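Local coordinates for 4-amino-4-deoxychorismate lyase (Legionella pneumophila, PDB 3LUL), which belongs to the class IV aminotransferase family of pyridoxal phosphate-dependent enzymes and carries its cofactor covalently bound, at residues Arg123-Asn128 with Val158-Ala163; Thr173-Ala178 with Val233-Ser238; Arg226-Asp231 with Asp249-Glu254. All blocks are in the same frame, centred on the assembly; numbering follows the deposited sequence. Where two conformers were deposited one is given.

Contact 1: Arg123-Asn128 with Val158-Ala163; sequences RLISIN and VGADDA
Arg123 meets Asp161 in a two-way grip, the backbone N of Arg123 giving its hydrogen to Asp161 OD2 (2.7 Å, 161°) while Arg123 O receives one back from Asp161 N at 2.7 Å. The carboxylate offers the anti lone pair of OD2; CG of Asp161 stands beside its own backbone N (chi1 -59°). Arg123 O is gripped twice, for Asp162 N also donates to it, over a longer 3.2 Å. The extended arginine chain heads elsewhere, and in one of its two modelled conformers NH1 is bonded to Ser247 OG. At Leu124 the side chain lies alongside that of Asp162, both pointing the same way, with Leu124 CD2 3.6 Å from Asp162 CB. The carboxylate of Asp162 is held by the hydroxyls of Thr175 and Thr176, and its OD1 is also approached from above the carboxylate plane by Ala163 N. Ile125 N continues the ladder with a bond to Asp162 O at 3.2 Å, in the carbonyl plane. On the opposite face from Leu124, Ile125 CG2 touches Val158 CG2 at 3.8 Å and Ala160 CB at 3.9 Å, so the loop after the helix packs on Ile125. Ile127 is the last residue to take part: its CG1 packs 3.5 Å from Ala163 CB, against helix 146-157, where Ala151 touches both residues. That helix ends in a Schellman motif with Gly159, at positive phi, as its C-prime residue. The chain then turns into strand 162-167, which pairs in parallel with 122-131, Leu124 opposite Asp162 and Ile125 opposite Ala163. Strand, helix and parallel strand make this the closing end of a beta-alpha-beta crossover.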
ATOM      1  N   ARG B 123      11.747  -5.650 -21.221  1.00 11.20           N
ATOM      2  CA  ARG B 123      11.382  -7.046 -21.023  0.50 11.85           C
ATOM      3  C   ARG B 123      10.441  -7.163 -19.816  1.00 12.09           C
ATOM      4  O   ARG B 123      10.749  -6.670 -18.719  1.00 11.93           O
ATOM      5  CB  ARG B 123      12.636  -7.901 -20.814  0.50 12.08           C
ATOM      6  CG  ARG B 123      13.536  -8.044 -22.042  0.50 16.86           C
ATOM      7  CD  ARG B 123      14.489  -9.216 -21.862  0.50 15.80           C
ATOM      8  NE  ARG B 123      15.349  -9.478 -23.013  0.50 22.52           N
ATOM      9  CZ  ARG B 123      15.013 -10.267 -24.031  0.50 18.29           C
ATOM     10  NH1 ARG B 123      13.815 -10.835 -24.067  0.50 14.52           N
ATOM     11  NH2 ARG B 123      15.867 -10.469 -25.027  0.50 21.72           N
ATOM     12  N   LEU B 124       9.293  -7.816 -20.024  1.00  9.39           N
ATOM     13  CA  LEU B 124       8.249  -7.992 -18.999  1.00 10.24           C
ATOM     14  C   LEU B 124       8.106  -9.440 -18.571  1.00  9.04           C
ATOM     15  O   LEU B 124       8.355 -10.345 -19.373  1.00  7.29           O
ATOM     16  CB  LEU B 124       6.900  -7.540 -19.534  1.00  9.18           C
ATOM     17  CG  LEU B 124       6.802  -6.090 -19.986  1.00  8.94           C
ATOM     18  CD1 LEU B 124       5.396  -5.766 -20.500  1.00  9.34           C
ATOM     19  CD2 LEU B 124       7.164  -5.140 -18.838  1.00 10.71           C
ATOM     20  N   ILE B 125       7.706  -9.637 -17.313  1.00  8.92           N
ATOM     21  CA  ILE B 125       7.239 -10.923 -16.820  1.00  9.37           C
ATOM     22  C   ILE B 125       5.856 -10.749 -16.236  1.00  9.96           C
ATOM     23  O   ILE B 125       5.512  -9.674 -15.741  1.00 11.54           O
ATOM     24  CB  ILE B 125       8.202 -11.612 -15.788  1.00 11.60           C
ATOM     25  CG1 ILE B 125       8.578 -10.695 -14.627  1.00 16.80           C
ATOM     26  CG2 ILE B 125       9.479 -12.200 -16.506  1.00 11.33           C
ATOM     27  CD1 ILE B 125       8.261 -11.223 -13.252  1.00 23.15           C
ATOM     28  N   SER B 126       5.042 -11.795 -16.318  1.00  9.88           N
ATOM     29  CA  SER B 126       3.689 -11.750 -15.773  1.00 11.45           C
ATOM     30  C   SER B 126       3.764 -12.099 -14.296  1.00 11.49           C
ATOM     31  O   SER B 126       4.403 -13.071 -13.934  1.00 12.95           O
ATOM     32  CB  SER B 126       2.812 -12.809 -16.457  1.00 14.12           C
ATOM     33  OG  SER B 126       2.600 -12.535 -17.818  1.00 18.65           O
ATOM     34  N   ILE B 127       3.052 -11.368 -13.458  1.00  8.89           N
ATOM     35  CA  ILE B 127       2.991 -11.654 -12.037  1.00  7.80           C
ATOM     36  C   ILE B 127       1.903 -12.712 -11.761  1.00  9.18           C
ATOM     37  O   ILE B 127       0.834 -12.692 -12.376  1.00 10.92           O
ATOM     38  CB  ILE B 127       2.731 -10.324 -11.295  1.00  8.68           C
ATOM     39  CG1 ILE B 127       4.007  -9.439 -11.354  1.00 12.28           C
ATOM     40  CG2 ILE B 127       2.250 -10.537  -9.881  1.00  6.78           C
ATOM     41  CD1 ILE B 127       5.195  -9.883 -10.522  1.00  9.88           C
ATOM     42  N   ASN B 128       2.169 -13.590 -10.801  1.00 11.46           N
ATOM     43  CA  ASN B 128       1.283 -14.734 -10.521  1.00 15.43           C
ATOM     44  C   ASN B 128       0.073 -14.367  -9.651  1.00 13.65           C
ATOM     45  O   ASN B 128      -0.996 -14.947  -9.788  1.00 16.14           O
ATOM     46  CB  ASN B 128       2.043 -15.904  -9.864  1.00 15.45           C
ATOM     47  CG  ASN B 128       2.590 -15.564  -8.502  1.00 22.21           C
ATOM     48  OD1 ASN B 128       3.314 -14.577  -8.339  1.00 19.45           O
ATOM     49  ND2 ASN B 128       2.240 -16.378  -7.503  1.00 27.71           N
ATOM     50  N   VAL B 158      14.801 -12.211 -12.340  1.00 17.32           N
ATOM     51  CA  VAL B 158      14.724 -13.238 -13.424  1.00 17.41           C
ATOM     52  C   VAL B 158      15.163 -12.771 -14.805  1.00 19.02           C
ATOM     53  O   VAL B 158      14.838 -13.437 -15.797  1.00 19.63           O
ATOM     54  CB  VAL B 158      13.321 -13.881 -13.557  1.00 16.08           C
ATOM     55  CG1 VAL B 158      12.914 -14.515 -12.280  1.00 18.25           C
ATOM     56  CG2 VAL B 158      12.280 -12.875 -14.049  1.00 15.81           C
ATOM     57  N   GLY B 159      15.906 -11.658 -14.871  1.00 19.55           N
ATOM     58  CA  GLY B 159      16.430 -11.130 -16.142  1.00 19.18           C
ATOM     59  C   GLY B 159      15.572 -10.113 -16.886  1.00 21.25           C
ATOM     60  O   GLY B 159      15.962  -9.650 -17.966  1.00 22.85           O
ATOM     61  N   ALA B 160      14.405  -9.773 -16.333  1.00 16.38           N
ATOM     62  CA  ALA B 160      13.459  -8.856 -16.991  1.00 17.31           C
ATOM     63  C   ALA B 160      13.614  -7.443 -16.444  1.00 15.83           C
ATOM     64  O   ALA B 160      14.443  -7.197 -15.569  1.00 19.92           O
ATOM     65  CB  ALA B 160      12.054  -9.345 -16.796  1.00 15.43           C
ATOM     66  N   ASP B 161      12.799  -6.527 -16.938  1.00 14.46           N
ATOM     67  CA  ASP B 161      12.851  -5.123 -16.536  1.00 13.78           C
ATOM     68  C   ASP B 161      11.674  -4.685 -15.661  1.00 15.90           C
ATOM     69  O   ASP B 161      11.840  -3.818 -14.803  1.00 18.25           O
ATOM     70  CB  ASP B 161      12.909  -4.233 -17.774  1.00 12.94           C
ATOM     71  CG  ASP B 161      14.122  -4.549 -18.636  1.00 19.43           C
ATOM     72  OD1 ASP B 161      15.247  -4.505 -18.090  1.00 16.90           O
ATOM     73  OD2 ASP B 161      13.944  -4.897 -19.810  1.00 12.74           O
ATOM     74  N   ASP B 162      10.492  -5.229 -15.905  1.00 15.51           N
ATOM     75  CA  ASP B 162       9.274  -4.723 -15.252  1.00 12.22           C
ATOM     76  C   ASP B 162       8.303  -5.887 -15.220  1.00 12.31           C
ATOM     77  O   ASP B 162       8.561  -6.939 -15.843  1.00 11.26           O
ATOM     78  CB  ASP B 162       8.754  -3.506 -16.020  1.00 12.15           C
ATOM     79  CG  ASP B 162       7.746  -2.631 -15.228  1.00 19.33           C
ATOM     80  OD1 ASP B 162       7.372  -2.967 -14.071  1.00 20.27           O
ATOM     81  OD2 ASP B 162       7.316  -1.611 -15.829  1.00 22.54           O
ATOM     82  N   ALA B 163       7.225  -5.719 -14.454  1.00  8.58           N
ATOM     83  CA  ALA B 163       6.230  -6.742 -14.196  1.00  7.65           C
ATOM     84  C   ALA B 163       4.879  -6.265 -14.689  1.00  6.59           C
ATOM     85  O   ALA B 163       4.569  -5.069 -14.589  1.00 12.56           O
ATOM     86  CB  ALA B 163       6.142  -7.005 -12.700  1.00  7.02           C
TER

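Contact 2: Thr173-Ala178 with Val233-Ser238; sequences TETTCA and VFLTNS
An ST turn at the end of strand 172-175 packs here against the last residues of strand 232-237, where Asn237 and Leu235 meet Cys177, Ala178 and Thr175. Asn237 ND2 donates to Cys177 O at 2.9 Å and 165°. The oxygen lies almost in the amide plane of Asn237, whereas the donor stands well above the carbonyl plane of Cys177. CG of Asn237 sits between its own backbone N and carbonyl carbon (chi1 67°), 3.6 Å from Cys177 O, and its OD1 accepts from Gln240 N. Cys177 SG comes within 3.9 Å of Asn237 ND2, a packing contact. Ala178 CB packs on the strand, 3.3 Å from Thr236 O and 3.8 Å from Leu235 CB. Thr175 and Leu235 reach toward each other tip to tip, Thr175 CG2 lying 3.8 Å from Leu235 CD2 and 4.0 Å from its CD1. That methyl stands beside the backbone N of Thr175, anti to the carbonyl carbon, and the hydroxyl makes the turn: Thr175 OG1 accepts from Cys177 N at 3.3 Å. Close by, Ser238 OG bonds the phosphate oxygen OP2 of the modified lysine at position 141, and Glu174 OE1 makes a weak bond to its pyridine N1. Chemically, the contact is one amide-to-carbonyl bond beside a small apolar patch. With ND2 on Cys177 O and OD1 on Gln240 N, both ends of the asparagine amide are bonded, which fixes its rotation and joins the turn after Glu174 to the chain just before the phosphate ligand Ser238.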
ATOM      1  N   THR B 173      -3.993  -5.717 -16.820  1.00  7.99           N
ATOM      2  CA  THR B 173      -4.247  -4.362 -16.317  1.00 10.55           C
ATOM      3  C   THR B 173      -3.106  -3.423 -16.770  1.00 10.95           C
ATOM      4  O   THR B 173      -3.242  -2.729 -17.770  1.00 12.78           O
ATOM      5  CB  THR B 173      -4.522  -4.323 -14.801  1.00 10.54           C
ATOM      6  OG1 THR B 173      -3.386  -4.804 -14.030  1.00 11.00           O
ATOM      7  CG2 THR B 173      -5.738  -5.170 -14.526  1.00  9.76           C
ATOM      8  N   GLU B 174      -1.986  -3.451 -16.064  1.00 12.39           N
ATOM      9  CA  GLU B 174      -0.902  -2.484 -16.266  1.00  9.87           C
ATOM     10  C   GLU B 174       0.366  -3.041 -15.682  1.00  9.03           C
ATOM     11  O   GLU B 174       0.342  -4.109 -15.067  1.00  9.79           O
ATOM     12  CB  GLU B 174      -1.276  -1.181 -15.551  1.00 11.03           C
ATOM     13  CG  GLU B 174      -1.444  -1.375 -14.073  1.00 14.00           C
ATOM     14  CD  GLU B 174      -2.158  -0.238 -13.378  1.00 26.92           C
ATOM     15  OE1 GLU B 174      -2.475   0.771 -14.034  1.00 28.10           O
ATOM     16  OE2 GLU B 174      -2.333  -0.353 -12.153  1.00 25.74           O
ATOM     17  N   THR B 175       1.483  -2.328 -15.857  1.00  7.89           N
ATOM     18  CA  THR B 175       2.714  -2.687 -15.178  1.00  9.02           C
ATOM     19  C   THR B 175       2.870  -1.988 -13.812  1.00 12.01           C
ATOM     20  O   THR B 175       1.908  -1.444 -13.264  1.00 10.38           O
ATOM     21  CB  THR B 175       3.976  -2.405 -16.075  1.00 11.89           C
ATOM     22  OG1 THR B 175       4.223  -1.001 -16.154  1.00  9.95           O
ATOM     23  CG2 THR B 175       3.806  -3.046 -17.484  1.00 11.76           C
ATOM     24  N   THR B 176       4.075  -2.018 -13.266  1.00 10.14           N
ATOM     25  CA  THR B 176       4.383  -1.287 -12.018  1.00 11.04           C
ATOM     26  C   THR B 176       4.347   0.234 -12.147  1.00 15.16           C
ATOM     27  O   THR B 176       4.295   0.950 -11.144  1.00 15.61           O
ATOM     28  CB  THR B 176       5.759  -1.646 -11.471  1.00  9.75           C
ATOM     29  OG1 THR B 176       6.796  -1.179 -12.355  1.00 10.83           O
ATOM     30  CG2 THR B 176       5.880  -3.165 -11.248  1.00 14.43           C
ATOM     31  N   CYS B 177       4.430   0.738 -13.377  1.00 11.31           N
ATOM     32  CA  CYS B 177       4.546   2.184 -13.585  1.00 13.07           C
ATOM     33  C   CYS B 177       3.966   2.715 -14.889  1.00 11.87           C
ATOM     34  O   CYS B 177       4.170   3.883 -15.214  1.00 12.13           O
ATOM     35  CB  CYS B 177       6.040   2.543 -13.511  1.00 13.90           C
ATOM     36  SG  CYS B 177       6.987   1.881 -14.893  1.00 22.34           S
ATOM     37  N   ALA B 178       3.207   1.901 -15.615  1.00 11.08           N
ATOM     38  CA  ALA B 178       2.801   2.265 -16.953  1.00 10.44           C
ATOM     39  C   ALA B 178       1.575   1.490 -17.410  1.00 11.05           C
ATOM     40  O   ALA B 178       1.320   0.363 -16.943  1.00 11.79           O
ATOM     41  CB  ALA B 178       3.988   2.074 -17.927  1.00  8.56           C
ATOM     42  N   VAL B 233       3.659  -4.404 -28.802  1.00  8.74           N
ATOM     43  CA  VAL B 233       3.187  -4.106 -27.477  1.00  8.27           C
ATOM     44  C   VAL B 233       4.032  -2.966 -26.992  1.00  9.58           C
ATOM     45  O   VAL B 233       5.270  -2.946 -27.189  1.00 10.34           O
ATOM     46  CB  VAL B 233       3.362  -5.277 -26.489  1.00 10.68           C
ATOM     47  CG1 VAL B 233       2.871  -4.897 -25.112  1.00  5.81           C
ATOM     48  CG2 VAL B 233       2.612  -6.559 -27.000  1.00 11.58           C
ATOM     49  N   PHE B 234       3.397  -2.029 -26.306  1.00 11.83           N
ATOM     50  CA  PHE B 234       4.156  -0.857 -25.745  1.00  7.19           C
ATOM     51  C   PHE B 234       3.484  -0.282 -24.501  1.00  7.95           C
ATOM     52  O   PHE B 234       2.323  -0.559 -24.205  1.00  9.27           O
ATOM     53  CB  PHE B 234       4.405   0.231 -26.816  1.00  7.89           C
ATOM     54  CG  PHE B 234       3.172   0.992 -27.253  1.00  8.96           C
ATOM     55  CD1 PHE B 234       2.712   2.083 -26.522  1.00  7.46           C
ATOM     56  CD2 PHE B 234       2.462   0.603 -28.387  1.00  8.93           C
ATOM     57  CE1 PHE B 234       1.596   2.797 -26.948  1.00  9.73           C
ATOM     58  CE2 PHE B 234       1.328   1.308 -28.819  1.00 12.70           C
ATOM     59  CZ  PHE B 234       0.895   2.392 -28.107  1.00 10.81           C
ATOM     60  N   LEU B 235       4.242   0.495 -23.747  1.00  8.60           N
ATOM     61  CA  LEU B 235       3.770   1.049 -22.469  1.00  8.68           C
ATOM     62  C   LEU B 235       3.774   2.565 -22.493  1.00 11.23           C
ATOM     63  O   LEU B 235       4.509   3.158 -23.264  1.00  9.54           O
ATOM     64  CB  LEU B 235       4.692   0.606 -21.362  1.00  9.01           C
ATOM     65  CG  LEU B 235       4.987  -0.896 -21.284  1.00 10.62           C
ATOM     66  CD1 LEU B 235       6.066  -1.167 -20.213  1.00 12.25           C
ATOM     67  CD2 LEU B 235       3.720  -1.675 -20.997  1.00  9.28           C
ATOM     68  N   THR B 236       2.989   3.183 -21.617  1.00  8.88           N
ATOM     69  CA  THR B 236       2.895   4.628 -21.588  1.00 10.06           C
ATOM     70  C   THR B 236       2.939   5.127 -20.145  1.00  8.67           C
ATOM     71  O   THR B 236       2.325   4.541 -19.251  1.00  8.71           O
ATOM     72  CB  THR B 236       1.573   5.154 -22.266  1.00  9.20           C
ATOM     73  OG1 THR B 236       0.423   4.707 -21.528  1.00 10.32           O
ATOM     74  CG2 THR B 236       1.422   4.672 -23.737  1.00  6.68           C
ATOM     75  N   ASN B 237       3.664   6.217 -19.942  1.00  8.58           N
ATOM     76  CA  ASN B 237       3.578   7.013 -18.729  1.00  9.61           C
ATOM     77  C   ASN B 237       4.147   8.415 -18.965  1.00  9.54           C
ATOM     78  O   ASN B 237       4.690   8.693 -20.037  1.00  9.16           O
ATOM     79  CB  ASN B 237       4.204   6.315 -17.515  1.00  9.90           C
ATOM     80  CG  ASN B 237       5.714   6.145 -17.605  1.00 13.41           C
ATOM     81  OD1 ASN B 237       6.401   6.868 -18.321  1.00 15.26           O
ATOM     82  ND2 ASN B 237       6.244   5.192 -16.835  1.00 14.60           N
ATOM     83  N   SER B 238       3.978   9.298 -17.988  1.00  9.00           N
ATOM     84  CA  SER B 238       4.278  10.725 -18.202  1.00  9.86           C
ATOM     85  C   SER B 238       5.754  10.947 -18.323  1.00  9.85           C
ATOM     86  O   SER B 238       6.169  11.772 -19.101  1.00 11.09           O
ATOM     87  CB  SER B 238       3.766  11.589 -17.033  1.00 13.24           C
ATOM     88  OG  SER B 238       2.384  11.699 -17.062  1.00 19.02           O
TER

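Contact 3: Arg226-Asp231 with Asp249-Glu254; sequences RIEDAD and DNIIFE
Phe253 turns its ring toward the end of helix 224-228, and its side chain can be followed outward from the backbone. CB leaves the chain in the direction of segment 226-231, and CG lies beside the backbone N, anti to the carbonyl carbon (chi1 -56°). From there the CD1 side of the ring runs past the helix end: CD1 is 3.9 Å from Ala230 O, and CE1 comes within 3.2 Å of Ile227 O. CE1 also lies 3.9 Å from Glu228 O. At the tip, CZ keeps 3.5 Å from Ile227 O and reaches Ile227 CG2 at 4.1 Å, the two side chains crossing at a slant. The ring thus meets, all obliquely, the carbonyl oxygens of Ile227 and Glu228 at the helix end and of Ala230 in the turn after it, and it touches one methyl. Ile227 O accepts from Ala230 N within that turn. Ile251 takes the neighbouring place, with Ile251 CG2 4.0 Å from the backbone Glu228 O; the fit of the Glu228 side chain itself is uncertain. Beyond the ring the two segments are joined through water: one molecule donates to Asp231 O at 2.7 Å and accepts from Glu254 N at 2.8 Å. No direct hydrogen bond crosses between the segments. Phe253 and Ile227 both pack on Leu248 of strand 241-248 and on Val233 of strand 232-237, while Ile227 continues onto Leu164 and Phe166 of strand 162-167. The short helix 224-228 therefore lies over these strands, with the chain after strand 241-248 folding back along its end.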
ATOM      1  N   ARG B 226      -4.209 -12.601 -26.071  1.00 16.09           N
ATOM      2  CA  ARG B 226      -4.202 -11.398 -26.942  1.00 15.57           C
ATOM      3  C   ARG B 226      -2.853 -10.722 -27.012  1.00 14.09           C
ATOM      4  O   ARG B 226      -2.441 -10.260 -28.090  1.00 13.86           O
ATOM      5  CB  ARG B 226      -5.237 -10.363 -26.506  1.00 16.53           C
ATOM      6  CG  ARG B 226      -6.666 -10.802 -26.648  1.00 22.19           C
ATOM      7  CD  ARG B 226      -7.029 -11.115 -28.067  1.00 25.26           C
ATOM      8  NE  ARG B 226      -6.713 -10.017 -28.981  1.00 26.13           N
ATOM      9  CZ  ARG B 226      -7.531  -9.011 -29.302  1.00 31.08           C
ATOM     10  NH1 ARG B 226      -8.756  -8.923 -28.787  1.00 27.74           N
ATOM     11  NH2 ARG B 226      -7.116  -8.076 -30.160  1.00 38.43           N
ATOM     12  N   ILE B 227      -2.160 -10.636 -25.879  1.00 10.81           N
ATOM     13  CA  ILE B 227      -0.837 -10.017 -25.849  1.00 16.73           C
ATOM     14  C   ILE B 227       0.139 -10.878 -26.632  1.00 17.83           C
ATOM     15  O   ILE B 227       0.882 -10.378 -27.495  1.00 17.65           O
ATOM     16  CB  ILE B 227      -0.297  -9.822 -24.411  1.00 18.41           C
ATOM     17  CG1 ILE B 227      -1.276  -9.042 -23.563  1.00 23.40           C
ATOM     18  CG2 ILE B 227       1.002  -9.075 -24.412  1.00 17.01           C
ATOM     19  CD1 ILE B 227      -0.955  -9.150 -22.050  1.00 20.88           C
ATOM     20  N   GLU B 228       0.121 -12.177 -26.365  1.00 16.38           N
ATOM     21  CA  GLU B 228       1.055 -13.116 -26.996  0.50 18.42           C
ATOM     22  C   GLU B 228       0.930 -13.084 -28.512  1.00 17.21           C
ATOM     23  O   GLU B 228       1.919 -13.206 -29.221  1.00 23.09           O
ATOM     24  CB  GLU B 228       0.837 -14.524 -26.434  0.50 19.45           C
ATOM     25  CG  GLU B 228       1.252 -14.574 -24.955  0.50 21.79           C
ATOM     26  CD  GLU B 228       0.862 -15.833 -24.213  0.50 27.79           C
ATOM     27  OE1 GLU B 228      -0.036 -16.581 -24.661  0.50 29.55           O
ATOM     28  OE2 GLU B 228       1.455 -16.054 -23.139  0.50 31.41           O
ATOM     29  N   ASP B 229      -0.303 -12.908 -28.993  1.00 15.44           N
ATOM     30  CA  ASP B 229      -0.601 -12.819 -30.429  1.00 14.97           C
ATOM     31  C   ASP B 229      -0.464 -11.418 -31.064  1.00 13.93           C
ATOM     32  O   ASP B 229      -0.652 -11.289 -32.270  1.00 14.80           O
ATOM     33  CB  ASP B 229      -2.015 -13.355 -30.717  1.00 16.10           C
ATOM     34  CG  ASP B 229      -2.140 -14.874 -30.501  1.00 23.62           C
ATOM     35  OD1 ASP B 229      -1.108 -15.566 -30.286  1.00 24.95           O
ATOM     36  OD2 ASP B 229      -3.290 -15.370 -30.529  1.00 23.31           O
ATOM     37  N   ALA B 230      -0.124 -10.395 -30.282  1.00 12.98           N
ATOM     38  CA  ALA B 230       0.001  -9.018 -30.800  1.00 11.79           C
ATOM     39  C   ALA B 230       1.144  -8.833 -31.794  1.00 10.79           C
ATOM     40  O   ALA B 230       2.149  -9.524 -31.703  1.00 14.07           O
ATOM     41  CB  ALA B 230       0.186  -8.040 -29.630  1.00 11.18           C
ATOM     42  N   ASP B 231       1.011  -7.862 -32.701  1.00  8.04           N
ATOM     43  CA  ASP B 231       2.095  -7.479 -33.598  1.00 10.55           C
ATOM     44  C   ASP B 231       3.163  -6.688 -32.846  1.00 11.20           C
ATOM     45  O   ASP B 231       4.373  -6.865 -33.089  1.00 11.71           O
ATOM     46  CB  ASP B 231       1.574  -6.686 -34.815  1.00  9.16           C
ATOM     47  CG  ASP B 231       0.688  -7.528 -35.729  1.00 11.47           C
ATOM     48  OD1 ASP B 231       0.949  -8.756 -35.837  1.00 12.17           O
ATOM     49  OD2 ASP B 231      -0.255  -6.977 -36.334  1.00 10.96           O
ATOM     50  N   ASP B 249       7.387 -12.673 -20.717  1.00 12.14           N
ATOM     51  CA  ASP B 249       7.740 -14.058 -20.359  1.00  9.43           C
ATOM     52  C   ASP B 249       8.618 -14.632 -21.488  1.00 13.97           C
ATOM     53  O   ASP B 249       9.625 -14.019 -21.853  1.00 14.78           O
ATOM     54  CB  ASP B 249       6.446 -14.848 -20.098  1.00 10.11           C
ATOM     55  CG  ASP B 249       5.583 -14.213 -19.013  1.00 11.40           C
ATOM     56  OD1 ASP B 249       6.149 -13.835 -17.971  1.00  9.61           O
ATOM     57  OD2 ASP B 249       4.341 -14.130 -19.170  1.00 10.57           O
ATOM     58  N   ASN B 250       8.223 -15.752 -22.071  1.00 13.28           N
ATOM     59  CA  ASN B 250       8.978 -16.327 -23.191  1.00 19.53           C
ATOM     60  C   ASN B 250       8.408 -15.994 -24.571  1.00 19.64           C
ATOM     61  O   ASN B 250       8.333 -16.845 -25.451  1.00 19.29           O
ATOM     62  CB  ASN B 250       9.122 -17.828 -23.027  1.00 21.33           C
ATOM     63  CG  ASN B 250       7.810 -18.577 -23.165  1.00 25.93           C
ATOM     64  OD1 ASN B 250       6.835 -18.301 -22.451  1.00 31.12           O
ATOM     65  ND2 ASN B 250       7.787 -19.554 -24.082  1.00 28.75           N
ATOM     66  N   ILE B 251       8.050 -14.740 -24.787  1.00 17.56           N
ATOM     67  CA  ILE B 251       7.463 -14.343 -26.060  1.00 16.10           C
ATOM     68  C   ILE B 251       8.140 -13.050 -26.486  1.00 16.99           C
ATOM     69  O   ILE B 251       8.085 -12.058 -25.757  1.00 15.75           O
ATOM     70  CB  ILE B 251       5.933 -14.188 -25.940  1.00 16.77           C
ATOM     71  CG1 ILE B 251       5.306 -15.514 -25.470  1.00 22.16           C
ATOM     72  CG2 ILE B 251       5.317 -13.766 -27.284  1.00 18.16           C
ATOM     73  CD1 ILE B 251       4.254 -15.377 -24.445  1.00 25.63           C
ATOM     74  N   ILE B 252       8.800 -13.095 -27.643  1.00 15.00           N
ATOM     75  CA  ILE B 252       9.518 -11.959 -28.208  0.50 13.70           C
ATOM     76  C   ILE B 252       8.609 -11.310 -29.246  1.00 14.07           C
ATOM     77  O   ILE B 252       8.001 -12.018 -30.054  1.00 16.64           O
ATOM     78  CB  ILE B 252      10.828 -12.410 -28.912  0.50 14.65           C
ATOM     79  CG1 ILE B 252      11.643 -13.339 -28.007  0.50 16.63           C
ATOM     80  CG2 ILE B 252      11.677 -11.212 -29.293  0.50 13.74           C
ATOM     81  CD1 ILE B 252      12.171 -12.662 -26.773  0.50 16.78           C
ATOM     82  N   PHE B 253       8.544  -9.979 -29.234  1.00 11.67           N
ATOM     83  CA  PHE B 253       7.802  -9.193 -30.197  1.00  9.58           C
ATOM     84  C   PHE B 253       8.721  -8.371 -31.094  1.00 11.29           C
ATOM     85  O   PHE B 253       9.817  -7.961 -30.688  1.00 10.73           O
ATOM     86  CB  PHE B 253       6.905  -8.198 -29.459  1.00  9.23           C
ATOM     87  CG  PHE B 253       5.976  -8.841 -28.465  1.00  8.91           C
ATOM     88  CD1 PHE B 253       4.865  -9.541 -28.907  1.00 15.51           C
ATOM     89  CD2 PHE B 253       6.200  -8.716 -27.105  1.00 11.23           C
ATOM     90  CE1 PHE B 253       3.999 -10.132 -28.007  1.00  9.96           C
ATOM     91  CE2 PHE B 253       5.348  -9.291 -26.204  1.00  9.59           C
ATOM     92  CZ  PHE B 253       4.248 -10.028 -26.668  1.00 11.91           C
ATOM     93  N   GLU B 254       8.240  -8.099 -32.307  1.00  9.63           N
ATOM     94  CA  GLU B 254       8.776  -7.016 -33.108  1.00 11.23           C
ATOM     95  C   GLU B 254       8.506  -5.696 -32.367  1.00 11.37           C
ATOM     96  O   GLU B 254       7.376  -5.453 -31.926  1.00 13.78           O
ATOM     97  CB  GLU B 254       8.109  -7.005 -34.493  1.00 12.23           C
ATOM     98  CG  GLU B 254       8.462  -5.815 -35.359  1.00 15.40           C
ATOM     99  CD  GLU B 254       9.960  -5.657 -35.549  1.00 25.85           C
ATOM    100  OE1 GLU B 254      10.601  -6.596 -36.091  1.00 27.04           O
ATOM    101  OE2 GLU B 254      10.495  -4.601 -35.149  1.00 13.35           O
TER
HETATM  102  O   HOH W   1       5.734  -9.180 -32.957  1.00 19.13           O

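All three contacts reach the same mixed sheet. Contacts 1 and 2, with centres 13 Å apart, join where strand 162-167 neighbours strand 172-175: Ala163 O packs 3.1 Å from Thr175 CB. Contacts 1 and 3, also 13 Å apart, meet at Asp249, whose OD2 is 2.7 Å from Ser126 OG and whose N is 2.9 Å from Leu124 O. Between contacts 2 and 3, at 16 Å, the link is apolar and runs through Val233, whose CG2 is 4.0 Å from Ile227 CG2. Of the three, contact 2 includes residues bonded to the cofactor-bearing lysine at position 141, Ser238 firmly and Glu174 weakly, and its centre lies about 8 Å from that of the chain, against 23 Å for contact 3.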